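Local coordinates for SOXX (PDB 2C1D), which carries a covalently bound heme c in the SoxXA cytochrome complex, which initiates chemotrophic sulfur oxidation, and probably serves in electron transfer, at residues E2-P5 / K6-V9; G29-I32 / M33-A37. One frame throughout, in Å; residues are numbered along the deposited sequence.

Contact 1 (E2-P5 / K6-V9)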
# COMPACT_ATOMS: atom_id res chain seq x y z
N GLU B 2 3.05 -31.00 -21.12
CA GLU B 2 3.45 -29.86 -20.29
C GLU B 2 4.03 -30.52 -19.05
O GLU B 2 3.47 -31.52 -18.57
CB GLU B 2 2.21 -29.08 -19.83
CG GLU B 2 0.93 -29.98 -19.81
CD GLU B 2 0.28 -30.10 -18.46
OE1 GLU B 2 -0.82 -29.56 -18.27
OE2 GLU B 2 0.86 -30.75 -17.56
N THR B 3 5.12 -29.99 -18.48
CA THR B 3 5.39 -30.33 -17.08
C THR B 3 4.72 -29.31 -16.16
O THR B 3 4.90 -28.09 -16.28
CB THR B 3 6.90 -30.66 -16.75
OG1 THR B 3 7.38 -29.95 -15.59
CG2 THR B 3 7.83 -30.33 -17.84
N ALA B 4 3.88 -29.85 -15.28
CA ALA B 4 3.02 -29.08 -14.42
C ALA B 4 3.86 -28.36 -13.36
O ALA B 4 5.00 -28.78 -13.09
CB ALA B 4 2.03 -29.99 -13.77
N PRO B 5 3.35 -27.26 -12.81
CA PRO B 5 4.11 -26.50 -11.80
C PRO B 5 4.75 -27.35 -10.69
O PRO B 5 5.93 -27.19 -10.45
CB PRO B 5 3.06 -25.53 -11.24
CG PRO B 5 2.21 -25.23 -12.45
CD PRO B 5 2.07 -26.59 -13.12
N LYS B 6 4.00 -28.27 -10.09
CA LYS B 6 4.53 -29.06 -8.96
C LYS B 6 5.51 -30.16 -9.40
O LYS B 6 6.21 -30.72 -8.56
CB LYS B 6 3.41 -29.71 -8.15
CG LYS B 6 2.19 -28.84 -7.83
CD LYS B 6 2.14 -28.38 -6.40
CE LYS B 6 1.68 -29.47 -5.46
NZ LYS B 6 2.35 -29.28 -4.14
N GLU B 7 5.54 -30.48 -10.69
CA GLU B 7 6.45 -31.50 -11.24
C GLU B 7 7.78 -30.94 -11.72
O GLU B 7 8.67 -31.71 -12.07
CB GLU B 7 5.79 -32.22 -12.42
CG GLU B 7 4.42 -32.81 -12.13
CD GLU B 7 3.69 -33.29 -13.39
OE1 GLU B 7 2.74 -34.08 -13.22
OE2 GLU B 7 4.05 -32.87 -14.54
N VAL B 8 7.93 -29.61 -11.78
CA VAL B 8 9.17 -29.00 -12.23
C VAL B 8 10.33 -29.39 -11.31
O VAL B 8 10.17 -29.45 -10.08
CB VAL B 8 9.05 -27.45 -12.35
CG1 VAL B 8 10.38 -26.82 -12.72
CG2 VAL B 8 7.99 -27.06 -13.38
N VAL B 9 11.48 -29.69 -11.92
CA VAL B 9 12.71 -30.08 -11.23
C VAL B 9 13.73 -28.97 -11.37
O VAL B 9 14.24 -28.69 -12.46
CB VAL B 9 13.32 -31.40 -11.78
CG1 VAL B 9 14.56 -31.82 -10.95
CG2 VAL B 9 12.29 -32.51 -11.81
O HOH W 1 8.30 -27.83 -8.86

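Contact 2 (G29-I32 / M33-A37)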
# COMPACT_ATOMS: atom_id res chain seq x y z
N GLY B 29 7.08 -13.80 -26.41
CA GLY B 29 7.82 -13.46 -25.20
C GLY B 29 7.80 -11.96 -24.88
O GLY B 29 7.52 -11.54 -23.76
N VAL B 30 8.07 -11.12 -25.88
CA VAL B 30 8.08 -9.69 -25.65
C VAL B 30 6.69 -9.22 -25.19
O VAL B 30 6.55 -8.42 -24.26
CB VAL B 30 8.50 -8.93 -26.92
CG1 VAL B 30 8.25 -7.44 -26.78
CG2 VAL B 30 9.98 -9.17 -27.20
N ARG B 31 5.66 -9.69 -25.89
CA ARG B 31 4.29 -9.30 -25.54
C ARG B 31 3.98 -9.67 -24.10
O ARG B 31 3.46 -8.86 -23.34
CB ARG B 31 3.27 -9.94 -26.49
CG ARG B 31 1.86 -9.35 -26.37
CD ARG B 31 0.86 -10.05 -27.24
NE ARG B 31 0.57 -11.32 -26.63
CZ ARG B 31 -0.36 -11.50 -25.70
NH1 ARG B 31 -1.18 -10.51 -25.32
NH2 ARG B 31 -0.49 -12.69 -25.17
N ILE B 32 4.33 -10.90 -23.72
CA ILE B 32 4.09 -11.40 -22.38
C ILE B 32 4.82 -10.53 -21.35
O ILE B 32 4.27 -10.19 -20.31
CB ILE B 32 4.54 -12.89 -22.29
CG1 ILE B 32 3.61 -13.77 -23.14
CG2 ILE B 32 4.57 -13.39 -20.85
CD1 ILE B 32 4.23 -15.06 -23.61
N MET B 33 6.05 -10.14 -21.66
CA MET B 33 6.89 -9.42 -20.71
C MET B 33 6.43 -7.97 -20.48
O MET B 33 6.79 -7.35 -19.47
CB MET B 33 8.35 -9.46 -21.17
CG MET B 33 8.99 -10.87 -21.14
SD MET B 33 10.53 -10.89 -22.08
CE MET B 33 11.57 -10.07 -20.95
N THR B 34 5.63 -7.44 -21.41
CA THR B 34 5.28 -6.02 -21.40
C THR B 34 3.78 -5.79 -21.30
O THR B 34 3.29 -4.66 -21.52
CB THR B 34 5.83 -5.37 -22.64
OG1 THR B 34 5.35 -6.05 -23.82
CG2 THR B 34 7.37 -5.54 -22.70
N THR B 35 3.07 -6.85 -20.93
CA THR B 35 1.63 -6.78 -20.71
C THR B 35 1.38 -6.94 -19.21
O THR B 35 1.85 -7.90 -18.58
CB THR B 35 0.90 -7.87 -21.53
OG1 THR B 35 1.14 -7.68 -22.94
CG2 THR B 35 -0.62 -7.73 -21.34
N ASN B 36 0.62 -6.00 -18.64
CA ASN B 36 0.45 -5.91 -17.19
C ASN B 36 -0.12 -7.18 -16.51
O ASN B 36 0.27 -7.54 -15.41
CB ASN B 36 -0.41 -4.69 -16.82
CG ASN B 36 0.21 -3.37 -17.28
OD1 ASN B 36 1.30 -3.34 -17.85
ND2 ASN B 36 -0.51 -2.27 -17.07
N ALA B 37 -1.03 -7.85 -17.18
CA ALA B 37 -1.72 -8.97 -16.56
C ALA B 37 -0.97 -10.26 -16.82
O ALA B 37 -1.38 -11.29 -16.35
CB ALA B 37 -3.13 -9.08 -17.11
O HOH W 2 -0.69 -7.53 -24.94

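Contact 1 (E2-P5 / K6-V9)
Glu7 reaches back along the chain to lay its carboxylate beside the methyl group of Ala4, with Glu7 CD 3.7 Å from Ala4 CB. Its CG stands anti to the carbonyl carbon (chi1 -53°) and the rest of the chain runs out extended, which carries OE2 to the backbone N-H of Ala4. That bond, Ala4 N to Glu7 OE2, is 3.1 Å long and nearly straight (163°), but the amide meets the oxygen from above the carboxylate plane, 50° out of it. In return Glu7 N donates to Ala4 O at 3.0 Å, so the two residues hold each other twice across one tight turn. Pro5 and Lys6 form the corner, and this is the start of a short 3-10 segment. With Ala4 in the N-cap position and Glu7 three residues on, the bond from Ala4 N to the glutamate is one half of a capping box; the reciprocal half is missing because Ala4 has no side-chain acceptor. Flanking the turn, the side chains of Thr3 and Val8 cross at about a right angle, Thr3 OG1 lying 3.7 Å from Val8 CG2. The same methyl sits against the backbone, 3.5 Å from Ala4 O. One residue on, Val8 N makes a weak bond to Pro5 O at 3.4 Å, and a water bridges Pro5 O and Val8 O, donating to both. Lys6 points its bent chain elsewhere, to a salt bridge with Asp98. The ring of Pro5 touches Tyr95 and Val97, while Val8 rests on Val15 and Leu19.

Contact 2 (G29-I32 / M33-A37)
Two threonine hydroxyls, on Thr34 and Thr35, reach back to consecutive carbonyls, those of Val30 and Arg31. Thr34 OG1 donates to Val30 O at 2.7 Å, tilted 33° from the carbonyl plane; it gets there because chi1 of 56° tucks the hydroxyl between the backbone N and the carbonyl carbon. Thr35 OG1 donates to Arg31 O at 2.6 Å from above the carbonyl plane. Among the backbone bonds, Met33 N to Gly29 O (2.9 Å) is the ordinary helical i to i+4 link, whereas Thr34 N pairs with Arg31 O at 3.2 Å, one residue short of it, and makes a weak bond to Val30 O. Arg31 O is thus gripped by Thr34 N and Thr35 OG1 from opposite faces of its plane. This is the C-terminal end of helix 26-33, where Thr34 is the first residue to leave helical angles; in the cytochrome c fold this helix packs on helix 122-133. With an alanine here in place of Thr34 the hydroxyl goes, and Val30 O would probably be left with little more than the weak bond from Thr34 N. By water, Thr35 OG1 is joined to Arg31 NH1, weakly at the arginine end, while Arg31 NH2 makes a salt bridge with Glu28. By van der Waals contact, the Met33 side chain runs past the end of the Gly29 carbonyl, Met33 CG 3.1 Å and Met33 SD 3.5 Å from Gly29 O. It comes within about 4 Å of the heme and of the side chain of Cys41, one of the cysteines that bind the heme covalently, and makes nonpolar contact with Phe131.

How the contacts relate
Both contacts are local, between neighbours along the chain, but they lie on opposite sides of its centre, their own centres 22 Å apart and their nearest atoms about 15 Å apart. Contact 1 is a surface feature near the N terminus, away from the heme site, with no buried residue among those that touch. Contact 2 is partly buried and finishes helix 26-33 close to the heme. They share no element. Their polarity runs in opposite senses: in contact 1 a side-chain carboxylate accepts from a backbone amide at the start of a 3-10 segment, whereas in contact 2 side-chain hydroxyls donate to backbone carbonyls at a helix end.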